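Local coordinates for thioesterase (Pseudomonas aeruginosa, PDB 2O5U), which probably hydrolyses fatty acyl-CoA thioesters, as a putative thioesterase of the 4-hydroxybenzoyl-CoA thioesterase family with a hotdog fold, at residues G30-F41 and S69-F79. Numbering follows the deposited sequence.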
loop_
_atom_site.group_PDB
_atom_site.type_symbol
_atom_site.label_atom_id
_atom_site.label_comp_id
_atom_site.label_asym_id
_atom_site.label_seq_id
_atom_site.Cartn_x
_atom_site.Cartn_y
_atom_site.Cartn_z
ATOM N N GLY A 30 -8.078 -12.460 -5.073
ATOM C CA GLY A 30 -9.083 -12.484 -4.019
ATOM C C GLY A 30 -8.625 -12.741 -2.594
ATOM O O GLY A 30 -9.442 -12.727 -1.695
ATOM N N HIS A 31 -7.340 -12.999 -2.383
ATOM C CA HIS A 31 -6.846 -13.264 -1.034
ATOM C C HIS A 31 -5.821 -12.169 -0.690
ATOM O O HIS A 31 -5.313 -11.451 -1.577
ATOM C CB HIS A 31 -6.161 -14.643 -0.963
ATOM C CG HIS A 31 -7.049 -15.785 -1.381
ATOM N ND1 HIS A 31 -8.291 -15.991 -0.837
ATOM C CD2 HIS A 31 -6.855 -16.800 -2.258
ATOM C CE1 HIS A 31 -8.847 -17.066 -1.378
ATOM N NE2 HIS A 31 -7.990 -17.582 -2.237
ATOM N N VAL A 32 -5.453 -12.111 0.575
ATOM C CA VAL A 32 -4.438 -11.131 1.028
ATOM C C VAL A 32 -3.143 -11.367 0.287
ATOM O O VAL A 32 -2.594 -12.497 0.247
ATOM C CB VAL A 32 -4.217 -11.200 2.566
ATOM C CG1 VAL A 32 -2.903 -10.369 3.015
ATOM C CG2 VAL A 32 -5.488 -10.738 3.303
ATOM N N ASN A 33 -2.648 -10.289 -0.319
ATOM C CA ASN A 33 -1.401 -10.345 -1.104
ATOM C C ASN A 33 -0.150 -10.742 -0.287
ATOM O O ASN A 33 0.014 -10.358 0.869
ATOM C CB ASN A 33 -1.200 -9.031 -1.877
ATOM C CG ASN A 33 -0.004 -9.077 -2.776
ATOM O OD1 ASN A 33 1.064 -8.578 -2.428
ATOM N ND2 ASN A 33 -0.168 -9.696 -3.946
ATOM N N ASN A 34 0.697 -11.580 -0.864
ATOM C CA ASN A 34 1.951 -11.976 -0.185
ATOM C C ASN A 34 2.778 -10.826 0.461
ATOM O O ASN A 34 3.341 -10.973 1.547
ATOM C CB ASN A 34 2.831 -12.753 -1.189
ATOM C CG ASN A 34 3.292 -11.899 -2.382
ATOM O OD1 ASN A 34 4.403 -11.360 -2.392
ATOM N ND2 ASN A 34 2.441 -11.760 -3.365
ATOM N N VAL A 35 2.834 -9.676 -0.209
ATOM C CA VAL A 35 3.583 -8.489 0.290
ATOM C C VAL A 35 3.044 -8.015 1.664
ATOM O O VAL A 35 3.819 -7.612 2.580
ATOM C CB VAL A 35 3.559 -7.361 -0.765
ATOM C CG1 VAL A 35 4.235 -6.019 -0.190
ATOM C CG2 VAL A 35 4.309 -7.874 -2.029
ATOM N N THR A 36 1.720 -8.064 1.783
ATOM C CA THR A 36 0.994 -7.558 2.950
ATOM C C THR A 36 1.445 -8.232 4.223
ATOM O O THR A 36 1.462 -7.624 5.253
ATOM C CB THR A 36 -0.573 -7.643 2.759
ATOM O OG1 THR A 36 -0.934 -7.076 1.486
ATOM C CG2 THR A 36 -1.344 -6.867 3.865
ATOM N N TYR A 37 1.877 -9.474 4.126
ATOM C CA TYR A 37 2.301 -10.210 5.298
ATOM C C TYR A 37 3.513 -9.550 5.935
ATOM O O TYR A 37 3.620 -9.465 7.159
ATOM C CB TYR A 37 2.608 -11.648 4.897
ATOM C CG TYR A 37 1.358 -12.495 4.683
ATOM C CD1 TYR A 37 0.639 -12.399 3.494
ATOM C CD2 TYR A 37 0.899 -13.356 5.680
ATOM C CE1 TYR A 37 -0.516 -13.160 3.263
ATOM C CE2 TYR A 37 -0.250 -14.148 5.474
ATOM C CZ TYR A 37 -0.938 -14.058 4.273
ATOM O OH TYR A 37 -2.048 -14.854 4.085
ATOM N N TYR A 38 4.401 -9.009 5.106
ATOM C CA TYR A 38 5.566 -8.312 5.649
ATOM C C TYR A 38 5.212 -7.025 6.360
ATOM O O TYR A 38 5.886 -6.625 7.319
ATOM C CB TYR A 38 6.582 -8.048 4.534
ATOM C CG TYR A 38 7.253 -9.287 4.010
ATOM C CD1 TYR A 38 6.934 -9.800 2.754
ATOM C CD2 TYR A 38 8.217 -9.947 4.772
ATOM C CE1 TYR A 38 7.551 -10.956 2.285
ATOM C CE2 TYR A 38 8.839 -11.103 4.321
ATOM C CZ TYR A 38 8.531 -11.585 3.068
ATOM O OH TYR A 38 9.183 -12.724 2.627
ATOM N N ALA A 39 4.175 -6.350 5.875
ATOM C CA ALA A 39 3.583 -5.205 6.573
ATOM C C ALA A 39 2.985 -5.600 7.932
ATOM O O ALA A 39 3.168 -4.865 8.915
ATOM C CB ALA A 39 2.562 -4.480 5.700
ATOM N N PHE A 40 2.332 -6.764 7.999
ATOM C CA PHE A 40 1.911 -7.338 9.311
ATOM C C PHE A 40 3.142 -7.619 10.216
ATOM O O PHE A 40 3.080 -7.334 11.415
ATOM C CB PHE A 40 1.115 -8.643 9.146
ATOM C CG PHE A 40 -0.159 -8.490 8.352
ATOM C CD1 PHE A 40 -0.889 -7.298 8.398
ATOM C CD2 PHE A 40 -0.672 -9.554 7.633
ATOM C CE1 PHE A 40 -2.103 -7.180 7.695
ATOM C CE2 PHE A 40 -1.907 -9.417 6.886
ATOM C CZ PHE A 40 -2.589 -8.252 6.941
ATOM N N PHE A 41 4.228 -8.184 9.669
ATOM C CA PHE A 41 5.437 -8.471 10.499
ATOM C C PHE A 41 5.983 -7.118 11.104
ATOM O O PHE A 41 6.306 -7.017 12.294
ATOM C CB PHE A 41 6.551 -9.011 9.629
ATOM C CG PHE A 41 6.368 -10.444 9.112
ATOM C CD1 PHE A 41 5.228 -11.200 9.369
ATOM C CD2 PHE A 41 7.421 -11.038 8.403
ATOM C CE1 PHE A 41 5.116 -12.527 8.886
ATOM C CE2 PHE A 41 7.329 -12.365 7.934
ATOM C CZ PHE A 41 6.174 -13.105 8.165
ATOM N N SER A 69 14.637 -10.513 5.501
ATOM C CA SER A 69 13.370 -11.004 5.938
ATOM C C SER A 69 13.026 -12.174 5.043
ATOM O O SER A 69 13.617 -12.352 3.960
ATOM C CB SER A 69 12.254 -9.945 5.834
ATOM O OG SER A 69 12.232 -9.330 4.518
ATOM N N SER A 70 12.092 -12.964 5.498
ATOM C CA SER A 70 11.548 -14.036 4.628
ATOM C C SER A 70 10.201 -14.506 5.121
ATOM O O SER A 70 9.825 -14.273 6.321
ATOM C CB SER A 70 12.549 -15.209 4.524
ATOM O OG SER A 70 12.849 -15.725 5.818
ATOM N N CYS A 71 9.440 -15.187 4.241
ATOM C CA CYS A 71 8.127 -15.696 4.637
ATOM C C CYS A 71 7.795 -16.954 3.842
ATOM O O CYS A 71 8.155 -17.060 2.671
ATOM C CB CYS A 71 7.021 -14.651 4.332
ATOM S SG CYS A 71 5.420 -14.961 5.142
ATOM N N ASP A 72 7.109 -17.888 4.490
ATOM C CA ASP A 72 6.493 -19.048 3.808
ATOM C C ASP A 72 5.012 -18.905 3.960
ATOM O O ASP A 72 4.520 -18.577 5.033
ATOM C CB ASP A 72 6.953 -20.378 4.444
ATOM C CG ASP A 72 8.463 -20.579 4.322
ATOM O OD1 ASP A 72 8.976 -20.685 3.194
ATOM O OD2 ASP A 72 9.139 -20.585 5.371
ATOM N N TYR A 73 4.281 -19.158 2.896
ATOM C CA TYR A 73 2.821 -19.010 2.893
ATOM C C TYR A 73 2.177 -20.386 2.770
ATOM O O TYR A 73 2.393 -21.071 1.754
ATOM C CB TYR A 73 2.428 -18.156 1.706
ATOM C CG TYR A 73 3.125 -16.801 1.681
ATOM C CD1 TYR A 73 4.377 -16.633 1.090
ATOM C CD2 TYR A 73 2.516 -15.694 2.281
ATOM C CE1 TYR A 73 5.052 -15.351 1.104
ATOM C CE2 TYR A 73 3.135 -14.428 2.267
ATOM C CZ TYR A 73 4.388 -14.274 1.699
ATOM O OH TYR A 73 4.921 -13.008 1.714
ATOM N N PHE A 74 1.413 -20.784 3.794
ATOM C CA PHE A 74 0.880 -22.180 3.884
ATOM C C PHE A 74 -0.547 -22.266 3.401
ATOM O O PHE A 74 -0.916 -23.233 2.745
ATOM C CB PHE A 74 0.979 -22.724 5.323
ATOM C CG PHE A 74 2.363 -22.638 5.912
ATOM C CD1 PHE A 74 2.643 -21.746 6.934
ATOM C CD2 PHE A 74 3.389 -23.434 5.424
ATOM C CE1 PHE A 74 3.973 -21.647 7.464
ATOM C CE2 PHE A 74 4.699 -23.352 5.972
ATOM C CZ PHE A 74 4.987 -22.430 6.976
ATOM N N ALA A 75 -1.332 -21.226 3.667
ATOM C CA ALA A 75 -2.710 -21.169 3.238
ATOM C C ALA A 75 -3.231 -19.736 3.213
ATOM O O ALA A 75 -2.904 -18.972 4.116
ATOM C CB ALA A 75 -3.602 -22.028 4.202
ATOM N N PRO A 76 -4.130 -19.395 2.279
ATOM C CA PRO A 76 -4.593 -17.982 2.187
ATOM C C PRO A 76 -5.530 -17.503 3.303
ATOM O O PRO A 76 -6.225 -18.302 3.946
ATOM C CB PRO A 76 -5.286 -17.927 0.814
ATOM C CG PRO A 76 -5.698 -19.277 0.489
ATOM C CD PRO A 76 -4.681 -20.227 1.188
ATOM N N VAL A 77 -5.545 -16.204 3.524
ATOM C CA VAL A 77 -6.627 -15.572 4.244
ATOM C C VAL A 77 -7.129 -14.429 3.364
ATOM O O VAL A 77 -6.540 -14.134 2.357
ATOM C CB VAL A 77 -6.171 -15.011 5.657
ATOM C CG1 VAL A 77 -5.610 -16.111 6.528
ATOM C CG2 VAL A 77 -5.185 -13.835 5.532
ATOM N N ALA A 78 -8.240 -13.819 3.724
ATOM C CA ALA A 78 -8.794 -12.765 2.904
ATOM C C ALA A 78 -9.452 -11.738 3.776
ATOM O O ALA A 78 -10.171 -12.103 4.735
ATOM C CB ALA A 78 -9.830 -13.402 1.891
ATOM N N PHE A 79 -9.264 -10.461 3.458
ATOM C CA PHE A 79 -10.124 -9.416 4.010
ATOM C C PHE A 79 -11.585 -9.890 3.757
ATOM O O PHE A 79 -11.889 -10.400 2.655
ATOM C CB PHE A 79 -9.860 -8.051 3.324
ATOM C CG PHE A 79 -10.990 -7.061 3.507
ATOM C CD1 PHE A 79 -11.033 -6.223 4.627
ATOM C CD2 PHE A 79 -12.048 -7.003 2.604
ATOM C CE1 PHE A 79 -12.072 -5.357 4.816
ATOM C CE2 PHE A 79 -13.101 -6.111 2.800
ATOM C CZ PHE A 79 -13.119 -5.306 3.913
HETATM O O HOH W 1 -3.165 -14.744 1.582
HETATM O O HOH W 2 6.440 -11.950 -0.668
HETATM O O HOH W 3 -0.669 -17.196 3.462
#
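Tyr-37 and Tyr-73 meet where helix 34-41 packs on strand 69-73, the axes 9.3 Å apart with N-to-C directions at 123°, while the loops beside them join through Val-32 N and Val-77 O, a nearly straight 2.9 Å hydrogen bond. The Tyr-73 ring presents its edge to the centre of the Tyr-37 face, a T-shaped pair with planes at 86°. With CG anti to its carbonyl carbon (chi1 -56°), the Tyr-73 ring reaches the start of the helix, and its hydroxyl donates to Asn-34 O (OH to O 2.6 Å) from above the carbonyl plane. Tyrosine suits both places: each ring supplies apolar surface between helix and strand, while its hydroxyl reaches polar partners. Tyr-37 OH binds two waters, one held also by Val-32 O, the other by Ala-75 O; a third links Tyr-73 OH to Asn-34 OD1, and Asn-34 ND2 hydrogen-bonds Asp-42 of the second subunit. Farther along the helix, small Cys-71 of the strand fits among rings, its SG 3.6 Å from Phe-41 CZ and above the Tyr-38 face at a distance. In the loops, compact Pro-76 sets CB over one face of the His-31 ring, a CH-pi contact 3.7 Å from the centroid, and branched Val-32 and Val-77 meet beside the backbone bond, CG2 to CG2 3.8 Å. Asn-33 N-caps the helix, OD1 accepting from Val-35 N. Tyr-38 OH hydrogen-bonds Ser-69 OG of the second subunit. This is the hotdog fold: a long helix wrapped by an antiparallel sheet that continues into the second subunit.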